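Local coordinates for protein glycoside hydrolase family 5 (Aspergillus oryzae, PDB 6LA0) that hydrolyses glycosidic bonds as a secreted family 5 rutinosidase and probably also acts as an exo-1,3-beta-glucanase, at residues S58-G61 with P62-H66; K242-Q245 with Y246-Q250; G347-A350 with D351-F355. All coordinates share one frame; numbering follows the deposited sequence.

In the fold
Following the chain from the N terminus, the three contacts come in series, none enclosing or crossing another, and each closes no more than a local turn of continuous chain. Contact 1 forms the start of helix 60-70, next to the disulfide partner Cys53 in helix 49-56. Contact 2 builds the short helix 244-248 of a beta-alpha-beta unit, between strands 235-237 and 257-265. Contact 3 shapes the loop between strand 329-332 and helix 355-360, packing against strand 294-303. Contacts 1 and 2 lie on opposite sides of the chain's centre, with their own centres about 41 Å apart; contact 3 is about 28 Å from contact 1 and about 33 Å from contact 2, centre to centre.

Contact 1: S58-G61 with P62-H66; sequences SRCG and PVLEH
Glu65 N reaches Gly61 O at 2.7 Å in the shortest polar bond of this turn, and at 172° the N-H is almost straight. One residue earlier Leu64 N binds Cys60 O at 2.9 Å, and before that Val63 N binds Arg59 O at a longer 3.2 Å. These three successive i to i+4 bonds mark the start of helix 60-70, which follows directly on the 3-10 segment 58-59. Pro62 sits in this first turn without a backbone N-H to donate; Ser58 O instead faces its ring methylene, at 3.6 Å from Pro62 CD. Such an early helical position suits a proline. In the TIM-barrel fold of this family 5 enzyme, helix 60-70 belongs to the long connection between barrel strands 19-23 and 87-92.

Two side-chain contacts flank the backbone bonds. Arg59 CG stands beside its own backbone N (chi1 -53°), and further bends at chi2 and chi3 curl the chain back over Pro62. One face of the guanidinium therefore lies against the proline ring: Pro62 CG is 3.3 Å above the plane, displaced toward the rim, while Arg59 NH2 comes within 3.4 Å of Pro62 CB. The two side chains cross at about a right angle, and the contact is van der Waals packing at an exposed site. On the buried side, Cys60 SG meets Leu64 CD1 at 3.5 Å. The same sulfur is joined to Cys53, tying this helix to helix 49-56, and Leu64 also packs on Phe38 of helix 36-42. Glu65 sends its carboxylate off the turn, where OE2 accepts hydrogen bonds from Tyr106 OH and Asn109 N.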
loop_
_atom_site.group_PDB
_atom_site.type_symbol
_atom_site.label_atom_id
_atom_site.label_comp_id
_atom_site.label_asym_id
_atom_site.label_seq_id
_atom_site.Cartn_x
_atom_site.Cartn_y
_atom_site.Cartn_z
ATOM N N SER A 58 -24.468 -0.574 14.584
ATOM C CA SER A 58 -25.026 0.510 13.784
ATOM C C SER A 58 -24.199 1.788 13.847
ATOM O O SER A 58 -24.348 2.646 12.967
ATOM C CB SER A 58 -26.480 0.794 14.210
ATOM O OG SER A 58 -26.561 1.330 15.532
ATOM N N ARG A 59 -23.329 1.939 14.854
ATOM C CA ARG A 59 -22.494 3.131 14.952
ATOM C C ARG A 59 -21.203 3.042 14.130
ATOM O O ARG A 59 -20.468 4.037 14.092
ATOM C CB ARG A 59 -22.145 3.426 16.421
ATOM C CG ARG A 59 -23.339 3.515 17.401
ATOM C CD ARG A 59 -24.431 4.474 16.950
ATOM N NE ARG A 59 -23.909 5.783 16.564
ATOM C CZ ARG A 59 -24.479 6.597 15.677
ATOM N NH1 ARG A 59 -25.611 6.250 15.061
ATOM N NH2 ARG A 59 -23.918 7.768 15.403
ATOM N N CYS A 60 -20.924 1.907 13.469
ATOM C CA CYS A 60 -19.667 1.753 12.725
ATOM C C CYS A 60 -19.527 2.822 11.653
ATOM O O CYS A 60 -18.485 3.481 11.552
ATOM C CB CYS A 60 -19.564 0.365 12.085
ATOM S SG CYS A 60 -18.076 0.150 10.994
ATOM N N GLY A 61 -20.564 2.998 10.832
ATOM C CA GLY A 61 -20.566 3.970 9.757
ATOM C C GLY A 61 -20.272 5.387 10.217
ATOM O O GLY A 61 -19.313 6.025 9.770
ATOM N N PRO A 62 -21.108 5.912 11.114
ATOM C CA PRO A 62 -20.873 7.271 11.627
ATOM C C PRO A 62 -19.458 7.496 12.131
ATOM O O PRO A 62 -18.864 8.547 11.852
ATOM C CB PRO A 62 -21.905 7.388 12.752
ATOM C CG PRO A 62 -23.019 6.515 12.307
ATOM C CD PRO A 62 -22.407 5.371 11.557
ATOM N N VAL A 63 -18.900 6.523 12.850
ATOM C CA VAL A 63 -17.544 6.648 13.387
ATOM C C VAL A 63 -16.516 6.680 12.264
ATOM O O VAL A 63 -15.588 7.503 12.270
ATOM C CB VAL A 63 -17.253 5.497 14.362
ATOM C CG1 VAL A 63 -15.755 5.412 14.640
ATOM C CG2 VAL A 63 -18.021 5.701 15.649
ATOM N N LEU A 64 -16.637 5.760 11.304
ATOM C CA LEU A 64 -15.660 5.718 10.218
ATOM C C LEU A 64 -15.804 6.929 9.298
ATOM O O LEU A 64 -14.798 7.514 8.883
ATOM C CB LEU A 64 -15.800 4.411 9.443
ATOM C CG LEU A 64 -15.307 3.215 10.263
ATOM C CD1 LEU A 64 -15.385 1.898 9.489
ATOM C CD2 LEU A 64 -13.851 3.480 10.770
ATOM N N GLU A 65 -17.042 7.352 9.008
ATOM C CA GLU A 65 -17.234 8.541 8.172
ATOM C C GLU A 65 -16.569 9.763 8.788
ATOM O O GLU A 65 -16.020 10.611 8.072
ATOM C CB GLU A 65 -18.731 8.819 7.951
ATOM C CG GLU A 65 -19.461 7.798 7.057
ATOM C CD GLU A 65 -19.147 7.914 5.557
ATOM O OE1 GLU A 65 -18.524 8.909 5.120
ATOM O OE2 GLU A 65 -19.545 6.995 4.803
ATOM N N HIS A 66 -16.606 9.877 10.119
ATOM C CA HIS A 66 -15.900 10.978 10.769
ATOM C C HIS A 66 -14.391 10.852 10.585
ATOM O O HIS A 66 -13.698 11.860 10.383
ATOM C CB HIS A 66 -16.252 11.027 12.254
ATOM C CG HIS A 66 -15.503 12.079 13.013
ATOM N ND1 HIS A 66 -15.756 13.426 12.858
ATOM C CD2 HIS A 66 -14.513 11.985 13.932
ATOM C CE1 HIS A 66 -14.958 14.118 13.653
ATOM N NE2 HIS A 66 -14.192 13.267 14.315
#

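Contact 2: K242-Q245 with Y246-Q250; sequences KPEQ and YWSNQ
This is a local turn contact, aliphatic against aromatic, at the start of the short helix 244-248, which lies between strands 235-237 and 257-265 in a beta-alpha-beta unit of the barrel. With CG beside the backbone N (chi1 -48°) and a bend at chi2, Lys242 lays its chain over one face of the Tyr246 ring: Lys242 CE stands 3.7 Å from the ring centroid and 18° off the normal, a CH-pi contact. The ammonium lies further out, with Lys242 NZ 4.5 Å from that centroid, an off-centre cation-pi interaction. Nearer its root the lysine serves a second ring, since Lys242 CB is 3.5 Å from Trp247 NE1 and the two side chains cross at about a right angle. Tyr246 in turn sets its CD1 over the centre of the indole face, 3.6 Å above the plane.

The backbone is only loosely helical. Tyr246 N binds Pro243 O at 2.9 Å and Trp247 N binds Glu244 O at 3.0 Å, both i to i+3, while the i to i+4 bond from Ser248 N to Glu244 O is weak.

The polar ends are held from outside: Tyr246 OH by Asp209, Trp247 NE1 by Gly239 O, Glu244 OE1 by Asp289 N and Ser248 OG by Asp289 OD2. With its ammonium hydrogen-bonded to the carbonyls of Leu207 and Pro204, the lysine probably offers Tyr246 mainly its methylenes.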
loop_
_atom_site.group_PDB
_atom_site.type_symbol
_atom_site.label_atom_id
_atom_site.label_comp_id
_atom_site.label_asym_id
_atom_site.label_seq_id
_atom_site.Cartn_x
_atom_site.Cartn_y
_atom_site.Cartn_z
ATOM N N LYS A 242 7.387 -12.667 -3.842
ATOM C CA LYS A 242 8.290 -13.226 -4.838
ATOM C C LYS A 242 9.138 -12.130 -5.485
ATOM O O LYS A 242 8.762 -10.955 -5.490
ATOM C CB LYS A 242 7.498 -13.938 -5.927
ATOM C CG LYS A 242 6.432 -14.888 -5.441
ATOM C CD LYS A 242 7.002 -16.083 -4.719
ATOM C CE LYS A 242 6.073 -17.276 -4.867
ATOM N NZ LYS A 242 6.604 -18.473 -4.162
ATOM N N PRO A 243 10.288 -12.488 -6.052
ATOM C CA PRO A 243 10.998 -11.534 -6.911
ATOM C C PRO A 243 10.222 -11.312 -8.194
ATOM O O PRO A 243 9.458 -12.171 -8.639
ATOM C CB PRO A 243 12.345 -12.219 -7.187
ATOM C CG PRO A 243 12.130 -13.661 -6.862
ATOM C CD PRO A 243 11.099 -13.682 -5.761
ATOM N N GLU A 244 10.422 -10.138 -8.798
ATOM C CA GLU A 244 9.782 -9.888 -10.083
ATOM C C GLU A 244 10.119 -10.992 -11.085
ATOM O O GLU A 244 9.267 -11.369 -11.901
ATOM C CB GLU A 244 10.189 -8.514 -10.624
ATOM C CG GLU A 244 9.752 -8.247 -12.075
ATOM C CD GLU A 244 10.827 -8.608 -13.094
ATOM O OE1 GLU A 244 11.943 -8.989 -12.685
ATOM O OE2 GLU A 244 10.553 -8.517 -14.309
ATOM N N GLN A 245 11.332 -11.551 -11.017
ATOM C CA GLN A 245 11.696 -12.593 -11.975
ATOM C C GLN A 245 10.814 -13.838 -11.869
ATOM O O GLN A 245 10.722 -14.603 -12.840
ATOM C CB GLN A 245 13.169 -12.976 -11.798
ATOM C CG GLN A 245 14.115 -11.879 -12.242
ATOM C CD GLN A 245 14.559 -10.993 -11.092
ATOM O OE1 GLN A 245 13.762 -10.636 -10.208
ATOM N NE2 GLN A 245 15.832 -10.627 -11.095
ATOM N N TYR A 246 10.174 -14.061 -10.715
ATOM C CA TYR A 246 9.275 -15.198 -10.547
ATOM C C TYR A 246 8.041 -15.071 -11.430
ATOM O O TYR A 246 7.490 -16.087 -11.867
ATOM C CB TYR A 246 8.858 -15.324 -9.070
ATOM C CG TYR A 246 7.840 -16.417 -8.775
ATOM C CD1 TYR A 246 6.470 -16.182 -8.928
ATOM C CD2 TYR A 246 8.242 -17.684 -8.342
ATOM C CE1 TYR A 246 5.526 -17.177 -8.667
ATOM C CE2 TYR A 246 7.303 -18.685 -8.074
ATOM C CZ TYR A 246 5.948 -18.418 -8.233
ATOM O OH TYR A 246 5.000 -19.388 -7.975
ATOM N N TRP A 247 7.591 -13.844 -11.695
ATOM C CA TRP A 247 6.356 -13.609 -12.433
ATOM C C TRP A 247 6.586 -13.223 -13.883
ATOM O O TRP A 247 5.662 -13.338 -14.700
ATOM C CB TRP A 247 5.538 -12.480 -11.778
ATOM C CG TRP A 247 5.134 -12.739 -10.352
ATOM C CD1 TRP A 247 5.706 -12.207 -9.226
ATOM C CD2 TRP A 247 4.051 -13.567 -9.898
ATOM N NE1 TRP A 247 5.067 -12.674 -8.107
ATOM C CE2 TRP A 247 4.043 -13.504 -8.487
ATOM C CE3 TRP A 247 3.097 -14.361 -10.545
ATOM C CZ2 TRP A 247 3.116 -14.207 -7.712
ATOM C CZ3 TRP A 247 2.176 -15.055 -9.776
ATOM C CH2 TRP A 247 2.191 -14.971 -8.372
ATOM N N SER A 248 7.785 -12.754 -14.213
ATOM C CA SER A 248 7.948 -12.013 -15.456
ATOM C C SER A 248 7.794 -12.903 -16.683
ATOM O O SER A 248 7.370 -12.425 -17.741
ATOM C CB SER A 248 9.302 -11.310 -15.460
ATOM O OG SER A 248 10.355 -12.230 -15.625
ATOM N N ASN A 249 8.096 -14.187 -16.578
ATOM C CA ASN A 249 7.976 -15.027 -17.762
ATOM C C ASN A 249 6.621 -15.704 -17.865
ATOM O O ASN A 249 6.394 -16.460 -18.813
ATOM C CB ASN A 249 9.103 -16.057 -17.804
ATOM C CG ASN A 249 10.411 -15.439 -18.252
ATOM O OD1 ASN A 249 11.337 -15.256 -17.452
ATOM N ND2 ASN A 249 10.475 -15.061 -19.524
ATOM N N GLN A 250 5.704 -15.414 -16.943
ATOM C CA GLN A 250 4.323 -15.864 -17.042
ATOM C C GLN A 250 3.407 -14.802 -17.635
ATOM O O GLN A 250 2.191 -15.015 -17.691
ATOM C CB GLN A 250 3.809 -16.291 -15.660
ATOM C CG GLN A 250 4.860 -17.006 -14.790
ATOM C CD GLN A 250 4.243 -17.759 -13.612
ATOM O OE1 GLN A 250 3.213 -18.422 -13.759
ATOM N NE2 GLN A 250 4.869 -17.654 -12.440
HETATM O O HOH W 1 12.517 -15.852 -14.472
#

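Contact 3: G347-A350 with D351-F355; sequences GTQA and DYWNF
With CG beside the backbone N (chi1 -57°), the Asp351 carboxylate swings back to Thr348, while Thr348 OG1 lies between its own N and carbonyl carbon (chi1 75°) and accepts from Ala350 N at 3.2 Å, an ST turn. Thr348 N donates to Asp351 OD2 at 2.8 Å, nearly straight, and Asp351 OD2 accepts on its anti lone pair, the one away from the other oxygen. Asp351 N returns the link to Thr348 O at 3.0 Å, so the two residues bond reciprocally. The turn lies in the loop after strand 329-332 and before helix 355-360, with Tyr352 and Trp353 packing on strand 294-303.

Gln349 O is gripped twice, by Tyr352 N from above its carbonyl plane and by Trp353 N nearly head-on, both at 2.9 Å. It also meets the indole edge, 3.1 Å from Trp353 CD1. The Gln349 and Trp353 side chains run side by side, and both Gln349 NE2 and Trp353 NE1 donate to Gln302 OE1. Trp353 stacks further on Phe337.

The carboxylate thus takes the Thr348 N-H, which probably helps stabilise its ionised form, while the shared Gln302 acceptor probably helps set how the glutamine amide and indole are turned, their planes 65° apart.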
loop_
_atom_site.group_PDB
_atom_site.type_symbol
_atom_site.label_atom_id
_atom_site.label_comp_id
_atom_site.label_asym_id
_atom_site.label_seq_id
_atom_site.Cartn_x
_atom_site.Cartn_y
_atom_site.Cartn_z
ATOM N N GLY A 347 12.775 4.635 21.989
ATOM C CA GLY A 347 11.483 5.158 21.579
ATOM C C GLY A 347 10.428 4.105 21.305
ATOM O O GLY A 347 10.467 2.974 21.795
ATOM N N THR A 348 9.434 4.518 20.515
ATOM C CA THR A 348 8.311 3.678 20.121
ATOM C C THR A 348 8.212 3.666 18.596
ATOM O O THR A 348 8.905 4.411 17.906
ATOM C CB THR A 348 6.984 4.190 20.703
ATOM O OG1 THR A 348 6.582 5.341 19.957
ATOM C CG2 THR A 348 7.124 4.585 22.179
ATOM N N GLN A 349 7.280 2.871 18.060
ATOM C CA GLN A 349 7.112 2.846 16.605
ATOM C C GLN A 349 6.783 4.231 16.055
ATOM O O GLN A 349 7.156 4.550 14.919
ATOM C CB GLN A 349 6.021 1.844 16.203
ATOM C CG GLN A 349 6.365 0.385 16.525
ATOM C CD GLN A 349 5.449 -0.598 15.817
ATOM O OE1 GLN A 349 4.238 -0.580 16.019
ATOM N NE2 GLN A 349 6.026 -1.469 14.983
ATOM N N ALA A 350 6.115 5.081 16.849
ATOM C CA ALA A 350 5.718 6.389 16.336
ATOM C C ALA A 350 6.908 7.286 16.047
ATOM O O ALA A 350 6.764 8.260 15.295
ATOM C CB ALA A 350 4.774 7.094 17.314
ATOM N N ASP A 351 8.084 6.969 16.593
ATOM C CA ASP A 351 9.283 7.724 16.281
ATOM C C ASP A 351 9.916 7.303 14.952
ATOM O O ASP A 351 10.746 8.048 14.420
ATOM C CB ASP A 351 10.288 7.584 17.441
ATOM C CG ASP A 351 9.695 8.045 18.797
ATOM O OD1 ASP A 351 9.350 9.237 18.894
ATOM O OD2 ASP A 351 9.556 7.220 19.738
ATOM N N TYR A 352 9.506 6.167 14.373
ATOM C CA TYR A 352 10.136 5.629 13.170
ATOM C C TYR A 352 9.204 5.444 11.984
ATOM O O TYR A 352 9.700 5.355 10.849
ATOM C CB TYR A 352 10.812 4.283 13.481
ATOM C CG TYR A 352 11.829 4.430 14.577
ATOM C CD1 TYR A 352 13.151 4.730 14.279
ATOM C CD2 TYR A 352 11.464 4.300 15.915
ATOM C CE1 TYR A 352 14.087 4.890 15.284
ATOM C CE2 TYR A 352 12.403 4.460 16.941
ATOM C CZ TYR A 352 13.713 4.752 16.611
ATOM O OH TYR A 352 14.651 4.912 17.604
ATOM N N TRP A 353 7.887 5.391 12.193
ATOM C CA TRP A 353 6.940 5.137 11.112
ATOM C C TRP A 353 6.162 6.377 10.700
ATOM O O TRP A 353 5.251 6.278 9.865
ATOM C CB TRP A 353 5.949 4.050 11.521
ATOM C CG TRP A 353 6.523 2.699 11.742
ATOM C CD1 TRP A 353 7.239 2.281 12.811
ATOM C CD2 TRP A 353 6.374 1.559 10.881
ATOM N NE1 TRP A 353 7.567 0.950 12.674
ATOM C CE2 TRP A 353 7.048 0.485 11.492
ATOM C CE3 TRP A 353 5.739 1.345 9.651
ATOM C CZ2 TRP A 353 7.104 -0.787 10.920
ATOM C CZ3 TRP A 353 5.794 0.078 9.083
ATOM C CH2 TRP A 353 6.473 -0.968 9.717
ATOM N N ASN A 354 6.493 7.529 11.262
ATOM C CA ASN A 354 5.718 8.753 11.101
ATOM C C ASN A 354 6.495 9.637 10.135
ATOM O O ASN A 354 7.479 10.271 10.516
ATOM C CB ASN A 354 5.503 9.400 12.470
ATOM C CG ASN A 354 4.668 10.664 12.417
ATOM O OD1 ASN A 354 3.812 10.824 11.545
ATOM N ND2 ASN A 354 4.914 11.574 13.361
ATOM N N PHE A 355 6.080 9.650 8.864
ATOM C CA PHE A 355 6.805 10.447 7.877
ATOM C C PHE A 355 6.683 11.942 8.156
ATOM O O PHE A 355 7.572 12.712 7.778
ATOM C CB PHE A 355 6.316 10.113 6.459
ATOM C CG PHE A 355 7.266 10.541 5.381
ATOM C CD1 PHE A 355 8.387 9.787 5.090
ATOM C CD2 PHE A 355 7.056 11.717 4.679
ATOM C CE1 PHE A 355 9.275 10.188 4.099
ATOM C CE2 PHE A 355 7.932 12.124 3.689
ATOM C CZ PHE A 355 9.041 11.356 3.395
HETATM O O HOH W 2 7.205 10.847 15.648
#